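Local coordinates for protein citrate synthase (Metallosphaera sedula, PDB 6ABX) that probably catalyses the condensation of oxaloacetate with acetyl-CoA and water to citrate and CoA, a step of the tricarboxylic acid cycle, at residues A[11-16]-A[340-345]; A[182-187]-A[334-339]; A[191-196]-A[347-352]; A[15-20]-A[176-181]. All blocks are in the same frame, centred on the assembly; numbering follows the deposited sequence.

In the fold
The four contacts join the N-terminal strands, the loop before helix 183-192, that helix itself, and helix 324-343 with the loop after it. Interactions 1 and 2 both use helix 324-343, and interactions 2 and 3 both use helix 183-192. Interactions 1 and 4 start from the same N-terminal segment and share Thr15 and Ser16. The centres of interactions 2 and 4 lie about 9 Å apart, those of 3 and 4 about 20 Å. Along the chain, interaction 4 closes before 2 and 3 open. His339 links three contacts, through Lys13 and Asp178. All four touch the second subunit; interactions 2 and 4 also hold the oxaloacetate-binding residues Asn182 and His179, respectively.

Interaction 1 of 4, residues A[11-16]-A[340-345]; sequences AIKETS and VDEYLK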
loop_
_atom_site.group_PDB
_atom_site.type_symbol
_atom_site.label_atom_id
_atom_site.label_comp_id
_atom_site.label_asym_id
_atom_site.label_seq_id
_atom_site.Cartn_x
_atom_site.Cartn_y
_atom_site.Cartn_z
ATOM N N ALA A 11 -3.527 19.999 -2.042
ATOM C CA ALA A 11 -4.770 19.285 -2.293
ATOM C C ALA A 11 -4.571 18.295 -3.434
ATOM O O ALA A 11 -4.282 18.674 -4.605
ATOM C CB ALA A 11 -5.903 20.217 -2.608
ATOM N N ILE A 12 -4.896 17.029 -3.134
ATOM C CA ILE A 12 -4.715 15.968 -4.131
ATOM C C ILE A 12 -6.008 15.506 -4.789
ATOM O O ILE A 12 -5.965 14.748 -5.792
ATOM C CB ILE A 12 -3.924 14.808 -3.520
ATOM C CG1 ILE A 12 -4.641 14.197 -2.316
ATOM C CG2 ILE A 12 -2.519 15.307 -3.230
ATOM C CD1 ILE A 12 -5.463 13.033 -2.698
ATOM N N LYS A 13 -7.166 15.922 -4.254
ATOM C CA LYS A 13 -8.438 15.559 -4.828
ATOM C C LYS A 13 -9.513 16.526 -4.330
ATOM O O LYS A 13 -9.278 17.269 -3.371
ATOM C CB LYS A 13 -8.883 14.141 -4.443
ATOM C CG LYS A 13 -9.070 13.899 -2.946
ATOM C CD LYS A 13 -10.283 13.114 -2.569
ATOM C CE LYS A 13 -10.442 11.785 -3.241
ATOM N NZ LYS A 13 -11.638 11.046 -2.734
ATOM N N GLU A 14 -10.607 16.543 -5.058
ATOM C CA GLU A 14 -11.839 17.161 -4.539
ATOM C C GLU A 14 -12.686 16.054 -3.914
ATOM O O GLU A 14 -12.798 14.990 -4.494
ATOM C CB GLU A 14 -12.601 17.847 -5.667
ATOM C CG GLU A 14 -11.965 19.154 -6.085
ATOM C CD GLU A 14 -12.660 19.872 -7.241
ATOM O OE1 GLU A 14 -13.731 19.383 -7.711
ATOM O OE2 GLU A 14 -12.135 20.931 -7.649
ATOM N N THR A 15 -13.448 16.418 -2.878
ATOM C CA THR A 15 -14.254 15.417 -2.206
ATOM C C THR A 15 -15.589 16.011 -1.810
ATOM O O THR A 15 -15.629 17.153 -1.350
ATOM C CB THR A 15 -13.539 14.768 -1.011
ATOM O OG1 THR A 15 -14.241 13.590 -0.636
ATOM C CG2 THR A 15 -13.389 15.638 0.210
ATOM N N SER A 16 -16.590 15.134 -1.733
ATOM C CA SER A 16 -17.870 15.476 -1.107
ATOM C C SER A 16 -18.162 14.503 0.055
ATOM O O SER A 16 -19.230 14.546 0.629
ATOM C CB SER A 16 -18.956 15.444 -2.124
ATOM O OG SER A 16 -19.182 14.126 -2.552
ATOM N N VAL A 340 -11.617 6.019 -2.835
ATOM C CA VAL A 340 -11.118 5.454 -4.063
ATOM C C VAL A 340 -12.240 5.535 -5.107
ATOM O O VAL A 340 -11.990 5.993 -6.222
ATOM C CB VAL A 340 -10.555 4.044 -3.853
ATOM C CG1 VAL A 340 -10.251 3.306 -5.147
ATOM C CG2 VAL A 340 -9.311 4.084 -2.972
ATOM N N ASP A 341 -13.437 5.070 -4.747
ATOM C CA ASP A 341 -14.621 5.096 -5.685
ATOM C C ASP A 341 -14.830 6.506 -6.251
ATOM O O ASP A 341 -15.036 6.670 -7.464
ATOM C CB ASP A 341 -15.853 4.531 -4.996
ATOM C CG ASP A 341 -17.006 4.170 -5.921
ATOM O OD1 ASP A 341 -16.762 3.645 -7.019
ATOM O OD2 ASP A 341 -18.134 4.358 -5.500
ATOM N N GLU A 342 -14.760 7.515 -5.392
ATOM C CA GLU A 342 -14.978 8.890 -5.786
ATOM C C GLU A 342 -13.895 9.336 -6.771
ATOM O O GLU A 342 -14.225 9.923 -7.802
ATOM C CB GLU A 342 -15.013 9.769 -4.539
ATOM C CG GLU A 342 -15.137 11.224 -4.827
ATOM C CD GLU A 342 -15.128 12.075 -3.579
ATOM O OE1 GLU A 342 -14.067 12.097 -2.874
ATOM O OE2 GLU A 342 -16.176 12.745 -3.330
ATOM N N TYR A 343 -12.633 9.068 -6.430
ATOM C CA TYR A 343 -11.458 9.489 -7.243
ATOM C C TYR A 343 -11.515 8.899 -8.646
ATOM O O TYR A 343 -11.185 9.609 -9.642
ATOM C CB TYR A 343 -10.159 9.045 -6.565
ATOM C CG TYR A 343 -8.929 9.667 -7.172
ATOM C CD1 TYR A 343 -8.626 10.987 -6.924
ATOM C CD2 TYR A 343 -8.051 8.928 -7.948
ATOM C CE1 TYR A 343 -7.532 11.602 -7.502
ATOM C CE2 TYR A 343 -6.943 9.522 -8.516
ATOM C CZ TYR A 343 -6.655 10.847 -8.266
ATOM O OH TYR A 343 -5.558 11.468 -8.837
ATOM N N LEU A 344 -11.898 7.620 -8.728
ATOM C CA LEU A 344 -11.887 6.870 -9.959
ATOM C C LEU A 344 -13.008 7.301 -10.916
ATOM O O LEU A 344 -13.042 6.782 -12.030
ATOM C CB LEU A 344 -12.008 5.372 -9.694
ATOM C CG LEU A 344 -10.781 4.735 -9.030
ATOM C CD1 LEU A 344 -11.074 3.294 -8.690
ATOM C CD2 LEU A 344 -9.533 4.846 -9.915
ATOM N N LYS A 345 -13.918 8.181 -10.472
ATOM C CA LYS A 345 -14.897 8.764 -11.381
ATOM C C LYS A 345 -14.160 9.592 -12.441
ATOM O O LYS A 345 -14.695 9.789 -13.527
ATOM C CB LYS A 345 -15.858 9.698 -10.644
ATOM C CG LYS A 345 -16.775 9.011 -9.656
ATOM C CD LYS A 345 -17.503 7.879 -10.274
ATOM C CE LYS A 345 -18.889 7.689 -9.697
ATOM N NZ LYS A 345 -18.824 7.065 -8.359
HETATM O O HOH W 1 -4.188 13.223 -7.120
HETATM O O HOH W 2 -18.585 11.288 -3.715
#
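Glu342 OE1 accepts from two side chains of the N-terminal strand. Lys13 NZ reaches it at 2.7 Å in a salt bridge, on the anti lone pair. Thr15 OG1 donates to the syn lone pair of Glu342 OE1, also at 2.7 Å. The other oxygen, Glu342 OE2, takes the backbone N of Ser16 at 2.9 Å, with an N-H...O angle of 163°. A water bound to Ser16 OG also donates to Glu342 OE2. These bonds would probably fix the rotation of the carboxylate. Glu342 CG stands anti to its backbone N (chi1 176°) and the chain is extended, which carries the carboxylate from the helix to the strand. The contact ties strand 11-15 to the C-terminal part of helix 324-343. The same strand pairs in parallel with a strand of the second subunit, so the helix is fastened to an intersubunit sheet. Lys13 NZ is also hydrogen-bonded to His339 ND1. Nearer its backbone, Lys13 CB lies at the edge of the Tyr343 ring, 4.0 Å from Tyr343 CD1. Tyr343 OH bonds to Lys348 O. A water donates to both Ile12 O and Tyr343 OH, 2.7 Å from the former.

Interaction 2 of 4, residues A[182-187]-A[334-339]; sequences NASTMA and IGWTAH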
loop_
_atom_site.group_PDB
_atom_site.type_symbol
_atom_site.label_atom_id
_atom_site.label_comp_id
_atom_site.label_asym_id
_atom_site.label_seq_id
_atom_site.Cartn_x
_atom_site.Cartn_y
_atom_site.Cartn_z
ATOM N N ASN A 182 -5.849 11.549 5.152
ATOM C CA ASN A 182 -4.704 11.258 5.958
ATOM C C ASN A 182 -3.727 10.384 5.132
ATOM O O ASN A 182 -4.045 9.965 3.996
ATOM C CB ASN A 182 -5.257 10.549 7.182
ATOM C CG ASN A 182 -6.362 9.588 6.828
ATOM O OD1 ASN A 182 -6.134 8.511 6.288
ATOM N ND2 ASN A 182 -7.614 9.993 7.044
ATOM N N ALA A 183 -2.619 10.008 5.736
ATOM C CA ALA A 183 -1.584 9.206 5.061
ATOM C C ALA A 183 -2.134 7.877 4.536
ATOM O O ALA A 183 -1.719 7.430 3.488
ATOM C CB ALA A 183 -0.436 8.949 5.994
ATOM N N SER A 184 -2.978 7.170 5.297
ATOM C CA SER A 184 -3.503 5.890 4.839
ATOM C C SER A 184 -4.453 6.063 3.645
ATOM O O SER A 184 -4.374 5.263 2.694
ATOM C CB SER A 184 -4.119 5.057 5.944
ATOM O OG SER A 184 -5.257 5.694 6.541
ATOM N N THR A 185 -5.332 7.058 3.693
ATOM C CA THR A 185 -6.196 7.320 2.548
ATOM C C THR A 185 -5.332 7.689 1.334
ATOM O O THR A 185 -5.630 7.188 0.233
ATOM C CB THR A 185 -7.226 8.404 2.896
ATOM O OG1 THR A 185 -7.971 7.917 4.019
ATOM C CG2 THR A 185 -8.103 8.768 1.725
ATOM N N MET A 186 -4.270 8.452 1.536
ATOM C CA MET A 186 -3.370 8.787 0.429
ATOM C C MET A 186 -2.737 7.496 -0.148
ATOM O O MET A 186 -2.599 7.339 -1.350
ATOM C CB MET A 186 -2.308 9.803 0.851
ATOM C CG MET A 186 -1.305 10.178 -0.225
ATOM S SD MET A 186 -2.158 10.940 -1.592
ATOM C CE MET A 186 -0.747 11.486 -2.557
ATOM N N ALA A 187 -2.307 6.560 0.686
ATOM C CA ALA A 187 -1.699 5.308 0.182
ATOM C C ALA A 187 -2.689 4.568 -0.711
ATOM O O ALA A 187 -2.344 4.096 -1.784
ATOM C CB ALA A 187 -1.253 4.447 1.332
ATOM N N ILE A 334 -14.173 1.646 5.159
ATOM C CA ILE A 334 -15.346 2.247 4.474
ATOM C C ILE A 334 -14.927 3.574 3.826
ATOM O O ILE A 334 -15.150 3.816 2.668
ATOM C CB ILE A 334 -16.510 2.405 5.458
ATOM C CG1 ILE A 334 -17.049 1.055 5.939
ATOM C CG2 ILE A 334 -17.621 3.210 4.829
ATOM C CD1 ILE A 334 -17.754 1.113 7.272
ATOM N N GLY A 335 -14.293 4.454 4.597
ATOM C CA GLY A 335 -13.780 5.707 4.040
ATOM C C GLY A 335 -12.745 5.497 2.957
ATOM O O GLY A 335 -12.806 6.168 1.929
ATOM N N TRP A 336 -11.785 4.599 3.185
ATOM C CA TRP A 336 -10.794 4.335 2.190
ATOM C C TRP A 336 -11.442 4.040 0.829
ATOM O O TRP A 336 -11.091 4.588 -0.255
ATOM C CB TRP A 336 -9.889 3.170 2.544
ATOM C CG TRP A 336 -8.948 3.448 3.664
ATOM C CD1 TRP A 336 -8.457 4.642 4.039
ATOM C CD2 TRP A 336 -8.289 2.457 4.462
ATOM N NE1 TRP A 336 -7.578 4.488 5.079
ATOM C CE2 TRP A 336 -7.418 3.151 5.332
ATOM C CE3 TRP A 336 -8.336 1.063 4.523
ATOM C CZ2 TRP A 336 -6.648 2.503 6.290
ATOM C CZ3 TRP A 336 -7.602 0.425 5.508
ATOM C CH2 TRP A 336 -6.822 1.144 6.412
ATOM N N THR A 337 -12.330 3.079 0.880
ATOM C CA THR A 337 -12.973 2.588 -0.333
ATOM C C THR A 337 -13.927 3.622 -0.959
ATOM O O THR A 337 -13.963 3.727 -2.226
ATOM C CB THR A 337 -13.650 1.237 -0.106
ATOM O OG1 THR A 337 -14.618 1.306 0.951
ATOM C CG2 THR A 337 -12.657 0.136 0.211
ATOM N N ALA A 338 -14.621 4.420 -0.147
ATOM C CA ALA A 338 -15.442 5.503 -0.651
ATOM C C ALA A 338 -14.560 6.522 -1.355
ATOM O O ALA A 338 -14.920 7.024 -2.427
ATOM C CB ALA A 338 -16.262 6.156 0.430
ATOM N N HIS A 339 -13.400 6.818 -0.776
ATOM C CA HIS A 339 -12.492 7.797 -1.389
ATOM C C HIS A 339 -11.969 7.309 -2.733
ATOM O O HIS A 339 -11.800 8.175 -3.651
ATOM C CB HIS A 339 -11.339 8.171 -0.442
ATOM C CG HIS A 339 -11.729 9.268 0.478
ATOM N ND1 HIS A 339 -11.815 10.613 0.053
ATOM C CD2 HIS A 339 -12.136 9.241 1.761
ATOM C CE1 HIS A 339 -12.248 11.343 1.071
ATOM N NE2 HIS A 339 -12.403 10.520 2.160
#
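The polar link between the two helices runs from Trp336 NE1 to Ser184 OG, at 3.0 Å. The serine oxygen lies near the indole plane, but the N-H...O angle is only 140°, so the bond is bent. Ser184 OG is also hydrogen-bonded to His214 NE2.

A second set of bonds lies within 182-187. Asn182 OD1 accepts from three donors. Thr185 N comes at 3.1 Å, which makes Asn182 the N-cap of helix 183-192. Ser184 OG and Thr185 OG1 each donate to Asn182 OD1 at 3.0 Å. The threonine hydroxyl stands above the carbonyl plane, while the other two donors are tilted from it. Three bonds probably hold the amide group in place.

Packing contacts centre on Thr185. Its OG1 meets the edge of the indole, 3.3 Å from Trp336 CD1. Its CG2 is anti to the backbone N (chi1 -59° for OG1) and turns to His339. There Thr185 CG2 makes an off-centre CH-pi contact, 4.3 Å from the imidazole centroid. His339 NE2 is hydrogen-bonded to Asp178 OD2.

The axes of the segments 183-187 and 334-339 pass 9.6 Å apart at -44°. The arrangement is a helix pair beside the oxaloacetate site of citrate synthase: Asn182 caps one helix, and Arg332, another oxaloacetate-binding residue, comes from the other.

Interaction 3 of 4, residues A[191-196]-A[347-352]; sequences VASTLS and NKLIRP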
loop_
_atom_site.group_PDB
_atom_site.type_symbol
_atom_site.label_atom_id
_atom_site.label_comp_id
_atom_site.label_asym_id
_atom_site.label_seq_id
_atom_site.Cartn_x
_atom_site.Cartn_y
_atom_site.Cartn_z
ATOM N N VAL A 191 -2.237 3.915 -4.964
ATOM C CA VAL A 191 -2.403 2.581 -5.578
ATOM C C VAL A 191 -3.561 2.600 -6.568
ATOM O O VAL A 191 -3.457 2.067 -7.676
ATOM C CB VAL A 191 -2.606 1.525 -4.482
ATOM C CG1 VAL A 191 -3.052 0.190 -5.008
ATOM C CG2 VAL A 191 -1.329 1.360 -3.666
ATOM N N ALA A 192 -4.707 3.187 -6.180
ATOM C CA ALA A 192 -5.897 3.162 -7.062
ATOM C C ALA A 192 -5.631 3.914 -8.369
ATOM O O ALA A 192 -6.201 3.578 -9.401
ATOM C CB ALA A 192 -7.044 3.828 -6.368
ATOM N N SER A 193 -4.785 4.949 -8.262
ATOM C CA SER A 193 -4.504 5.858 -9.398
ATOM C C SER A 193 -3.825 5.110 -10.547
ATOM O O SER A 193 -3.835 5.609 -11.692
ATOM C CB SER A 193 -3.718 7.078 -8.973
ATOM O OG SER A 193 -2.307 6.810 -8.870
ATOM N N THR A 194 -3.231 3.939 -10.271
ATOM C CA THR A 194 -2.584 3.117 -11.295
ATOM C C THR A 194 -3.584 2.151 -11.958
ATOM O O THR A 194 -3.179 1.377 -12.826
ATOM C CB THR A 194 -1.400 2.301 -10.744
ATOM O OG1 THR A 194 -1.984 1.281 -9.930
ATOM C CG2 THR A 194 -0.418 3.097 -9.911
ATOM N N LEU A 195 -4.839 2.141 -11.494
ATOM C CA LEU A 195 -5.914 1.223 -11.855
ATOM C C LEU A 195 -5.658 -0.189 -11.318
ATOM O O LEU A 195 -6.267 -1.140 -11.774
ATOM C CB LEU A 195 -6.231 1.252 -13.354
ATOM C CG LEU A 195 -6.694 2.611 -13.860
ATOM C CD1 LEU A 195 -7.155 2.501 -15.300
ATOM C CD2 LEU A 195 -7.822 3.201 -13.003
ATOM N N SER A 196 -4.866 -0.293 -10.250
ATOM C CA SER A 196 -4.808 -1.485 -9.473
ATOM C C SER A 196 -6.144 -1.711 -8.782
ATOM O O SER A 196 -6.967 -0.804 -8.624
ATOM C CB SER A 196 -3.682 -1.414 -8.468
ATOM O OG SER A 196 -3.473 -2.696 -7.929
ATOM N N ASN A 347 -10.167 9.470 -12.897
ATOM C CA ASN A 347 -8.850 9.063 -12.391
ATOM C C ASN A 347 -7.750 9.935 -12.998
ATOM O O ASN A 347 -7.823 10.370 -14.146
ATOM C CB ASN A 347 -8.546 7.600 -12.672
ATOM C CG ASN A 347 -7.235 7.158 -12.074
ATOM O OD1 ASN A 347 -6.999 7.405 -10.889
ATOM N ND2 ASN A 347 -6.349 6.617 -12.894
ATOM N N LYS A 348 -6.715 10.170 -12.206
ATOM C CA LYS A 348 -5.440 10.690 -12.684
ATOM C C LYS A 348 -4.311 10.011 -11.902
ATOM O O LYS A 348 -4.335 10.003 -10.678
ATOM C CB LYS A 348 -5.349 12.203 -12.477
ATOM C CG LYS A 348 -4.125 12.850 -13.114
ATOM C CD LYS A 348 -4.149 14.367 -13.065
ATOM C CE LYS A 348 -2.900 14.975 -13.666
ATOM N NZ LYS A 348 -2.868 14.788 -15.122
ATOM N N LEU A 349 -3.343 9.425 -12.632
ATOM C CA LEU A 349 -2.138 8.838 -12.033
ATOM C C LEU A 349 -1.476 9.846 -11.112
ATOM O O LEU A 349 -1.257 11.012 -11.488
ATOM C CB LEU A 349 -1.183 8.378 -13.149
ATOM C CG LEU A 349 0.149 7.773 -12.693
ATOM C CD1 LEU A 349 -0.070 6.364 -12.183
ATOM C CD2 LEU A 349 1.169 7.720 -13.820
ATOM N N ILE A 350 -1.070 9.390 -9.936
ATOM C CA ILE A 350 -0.330 10.231 -9.017
ATOM C C ILE A 350 1.155 9.949 -9.221
ATOM O O ILE A 350 1.611 8.824 -8.988
ATOM C CB ILE A 350 -0.795 9.984 -7.585
ATOM C CG1 ILE A 350 -2.247 10.431 -7.440
ATOM C CG2 ILE A 350 0.149 10.677 -6.629
ATOM C CD1 ILE A 350 -2.928 9.913 -6.208
ATOM N N ARG A 351 1.883 10.955 -9.749
ATOM C CA ARG A 351 3.302 10.740 -10.194
ATOM C C ARG A 351 4.048 12.038 -9.966
ATOM O O ARG A 351 4.088 12.907 -10.842
ATOM C CB ARG A 351 3.354 10.291 -11.655
ATOM C CG ARG A 351 4.646 9.599 -12.064
ATOM C CD ARG A 351 5.924 10.412 -11.851
ATOM N NE ARG A 351 7.046 9.562 -12.304
ATOM C CZ ARG A 351 8.335 9.731 -11.985
ATOM N NH1 ARG A 351 8.702 10.724 -11.176
ATOM N NH2 ARG A 351 9.255 8.960 -12.594
ATOM N N PRO A 352 4.554 12.241 -8.737
ATOM C CA PRO A 352 5.268 13.482 -8.400
ATOM C C PRO A 352 6.725 13.440 -8.889
ATOM O O PRO A 352 7.063 12.601 -9.719
ATOM C CB PRO A 352 5.118 13.485 -6.893
ATOM C CG PRO A 352 5.245 12.025 -6.543
ATOM C CD PRO A 352 4.405 11.320 -7.586
#
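A Schellman motif closes helix 183-192, with Leu195 at positive phi, and the loop that follows helix 324-343 packs against this helix end. Ser193 makes two hydrogen bonds to that loop. Its carbonyl oxygen, Ser193 O, accepts from Asn347 ND2 at 3.0 Å. The bond is nearly straight at the hydrogen (167°), and Ser193 O lies in the amide plane of Asn347. The amide nitrogen itself stands above the plane of the serine carbonyl. Asn347 CG is anti to its backbone N (chi1 -176°), which directs the amide at the helix end. The second bond is to Ser193 OG, which accepts from Ile350 N at 3.1 Å and is also hydrogen-bonded to Val190 O. Apolar atoms fill in around these bonds. Leu195 CD2 lies 3.7 Å from Asn347 ND2, and Thr194 CG2 lies 4.0 Å from Leu349 CD1. An alanine in place of Asn347 would probably leave Ser193 O without this donor and open a gap beside Leu195 CD2. Thr194 OG1 accepts from Ser196 N in an ST turn and is also bonded to Ala208 O of the second subunit. Beyond Ile350, Arg351 forms a salt bridge with Glu180 of the second subunit. Asn347 OD1 is buried here with no partner in the model, so the hydrogen bond that orients the amide is probably the one from its NH2 group.

Interaction 4 of 4, residues A[15-20]-A[176-181]; sequences TSITYI and HMDHEM
Thr18 OG1 is anti to its carbonyl carbon (chi1 -61°), and Asp178 CG is anti to its backbone N (chi1 -162°). These torsions bring the hydroxyl to Asp178 OD2, where it donates at 2.6 Å from the anti side. Glu180 N reaches Asp178 OD2 at 2.9 Å from the opposite face of the carboxylate plane and closes an Asx turn. The Glu180 side chain, extended beyond CG, reaches the strand. Its OE1 accepts from Ile20 N at 3.1 Å, a bent bond of 139°. Both Glu180 carboxylate oxygens lie 3.4 Å from Thr18 O, also an acceptor, and make no hydrogen bond with it. Thr15 CG2 touches Glu180 OE2 at 3.8 Å. An alanine at Glu180 would probably leave Ile20 N without this acceptor and open a gap beside Thr15 CG2. Ile20 CD1 sits over the centre of one face of the His179 ring in a CH-pi contact, 3.6 Å from its centroid. Strand 18-21 thus backs the loop that carries His179, an oxaloacetate-binding residue. His179 ND1 is hydrogen-bonded to a bound citrate and His179 NE2 to Tyr256 OH. With one face covered by Ile20 and both nitrogens bound, the imidazole is likely to be held in a fixed orientation beside the ligand.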
loop_
_atom_site.group_PDB
_atom_site.type_symbol
_atom_site.label_atom_id
_atom_site.label_comp_id
_atom_site.label_asym_id
_atom_site.label_seq_id
_atom_site.Cartn_x
_atom_site.Cartn_y
_atom_site.Cartn_z
ATOM N N THR A 15 -13.448 16.418 -2.878
ATOM C CA THR A 15 -14.254 15.417 -2.206
ATOM C C THR A 15 -15.589 16.011 -1.810
ATOM O O THR A 15 -15.629 17.153 -1.350
ATOM C CB THR A 15 -13.539 14.768 -1.011
ATOM O OG1 THR A 15 -14.241 13.590 -0.636
ATOM C CG2 THR A 15 -13.389 15.638 0.210
ATOM N N SER A 16 -16.590 15.134 -1.733
ATOM C CA SER A 16 -17.870 15.476 -1.107
ATOM C C SER A 16 -18.162 14.503 0.055
ATOM O O SER A 16 -19.230 14.546 0.629
ATOM C CB SER A 16 -18.956 15.444 -2.124
ATOM O OG SER A 16 -19.182 14.126 -2.552
ATOM N N ILE A 17 -17.167 13.677 0.399
ATOM C CA ILE A 17 -17.364 12.634 1.440
ATOM C C ILE A 17 -17.340 13.217 2.855
ATOM O O ILE A 17 -18.295 12.971 3.648
ATOM C CB ILE A 17 -16.349 11.481 1.235
ATOM C CG1 ILE A 17 -16.544 10.827 -0.133
ATOM C CG2 ILE A 17 -16.502 10.472 2.360
ATOM C CD1 ILE A 17 -15.445 9.883 -0.504
ATOM N N THR A 18 -16.229 13.845 3.233
ATOM C CA THR A 18 -15.954 14.263 4.581
ATOM C C THR A 18 -15.420 15.698 4.561
ATOM O O THR A 18 -14.594 16.047 3.704
ATOM C CB THR A 18 -14.955 13.329 5.259
ATOM O OG1 THR A 18 -15.576 12.040 5.259
ATOM C CG2 THR A 18 -14.577 13.819 6.639
ATOM N N TYR A 19 -15.978 16.521 5.440
ATOM C CA TYR A 19 -15.425 17.855 5.705
ATOM C C TYR A 19 -14.994 17.936 7.159
ATOM O O TYR A 19 -15.815 17.681 8.051
ATOM C CB TYR A 19 -16.463 18.948 5.451
ATOM C CG TYR A 19 -15.978 20.311 5.818
ATOM C CD1 TYR A 19 -14.901 20.861 5.147
ATOM C CD2 TYR A 19 -16.533 21.012 6.872
ATOM C CE1 TYR A 19 -14.383 22.082 5.515
ATOM C CE2 TYR A 19 -16.028 22.252 7.247
ATOM C CZ TYR A 19 -14.981 22.797 6.528
ATOM O OH TYR A 19 -14.428 23.985 6.892
ATOM N N ILE A 20 -13.752 18.396 7.390
ATOM C CA ILE A 20 -13.222 18.683 8.700
ATOM C C ILE A 20 -13.143 20.191 8.887
ATOM O O ILE A 20 -12.520 20.850 8.038
ATOM C CB ILE A 20 -11.819 18.064 8.867
ATOM C CG1 ILE A 20 -11.837 16.549 8.648
ATOM C CG2 ILE A 20 -11.239 18.459 10.212
ATOM C CD1 ILE A 20 -10.488 15.947 8.362
ATOM N N HIS A 176 -14.729 6.433 13.415
ATOM C CA HIS A 176 -13.488 6.096 12.719
ATOM C C HIS A 176 -13.647 5.859 11.207
ATOM O O HIS A 176 -12.661 5.537 10.554
ATOM C CB HIS A 176 -12.835 4.886 13.380
ATOM C CG HIS A 176 -12.223 5.190 14.707
ATOM N ND1 HIS A 176 -12.953 5.169 15.873
ATOM C CD2 HIS A 176 -10.956 5.499 15.049
ATOM C CE1 HIS A 176 -12.138 5.485 16.890
ATOM N NE2 HIS A 176 -10.919 5.749 16.403
ATOM N N MET A 177 -14.859 6.014 10.623
ATOM C CA MET A 177 -15.086 5.529 9.283
ATOM C C MET A 177 -14.357 6.395 8.253
ATOM O O MET A 177 -13.876 5.819 7.277
ATOM C CB MET A 177 -16.565 5.513 8.957
ATOM C CG MET A 177 -17.238 4.317 9.605
ATOM S SD MET A 177 -19.025 4.360 9.260
ATOM C CE MET A 177 -19.534 2.819 10.008
ATOM N N ASP A 178 -14.227 7.706 8.496
ATOM C CA ASP A 178 -13.489 8.502 7.536
ATOM C C ASP A 178 -12.925 9.759 8.192
ATOM O O ASP A 178 -13.533 10.293 9.096
ATOM C CB ASP A 178 -14.318 8.968 6.334
ATOM C CG ASP A 178 -13.421 9.407 5.177
ATOM O OD1 ASP A 178 -12.625 8.557 4.708
ATOM O OD2 ASP A 178 -13.428 10.620 4.831
ATOM N N HIS A 179 -11.809 10.255 7.619
ATOM C CA HIS A 179 -11.293 11.538 8.109
ATOM C C HIS A 179 -10.601 12.288 6.962
ATOM O O HIS A 179 -9.522 12.794 7.160
ATOM C CB HIS A 179 -10.441 11.356 9.339
ATOM C CG HIS A 179 -10.487 12.513 10.269
ATOM N ND1 HIS A 179 -9.358 13.239 10.608
ATOM C CD2 HIS A 179 -11.548 13.146 10.841
ATOM C CE1 HIS A 179 -9.707 14.233 11.423
ATOM N NE2 HIS A 179 -11.060 14.186 11.617
ATOM N N GLU A 180 -11.193 12.229 5.766
ATOM C CA GLU A 180 -10.689 13.001 4.616
ATOM C C GLU A 180 -9.278 12.416 4.304
ATOM O O GLU A 180 -9.041 11.176 4.213
ATOM C CB GLU A 180 -10.889 14.494 4.981
ATOM C CG GLU A 180 -11.312 15.431 3.815
ATOM C CD GLU A 180 -11.619 16.925 4.037
ATOM O OE1 GLU A 180 -11.785 17.363 5.202
ATOM O OE2 GLU A 180 -11.738 17.709 3.002
ATOM N N MET A 181 -8.253 13.251 4.178
ATOM C CA MET A 181 -7.061 12.868 3.471
ATOM C C MET A 181 -5.776 12.459 4.266
ATOM O O MET A 181 -4.667 12.802 3.944
ATOM C CB MET A 181 -6.651 14.097 2.679
ATOM C CG MET A 181 -5.680 13.735 1.741
ATOM S SD MET A 181 -5.927 12.086 1.099
ATOM C CE MET A 181 -7.527 12.250 0.236
#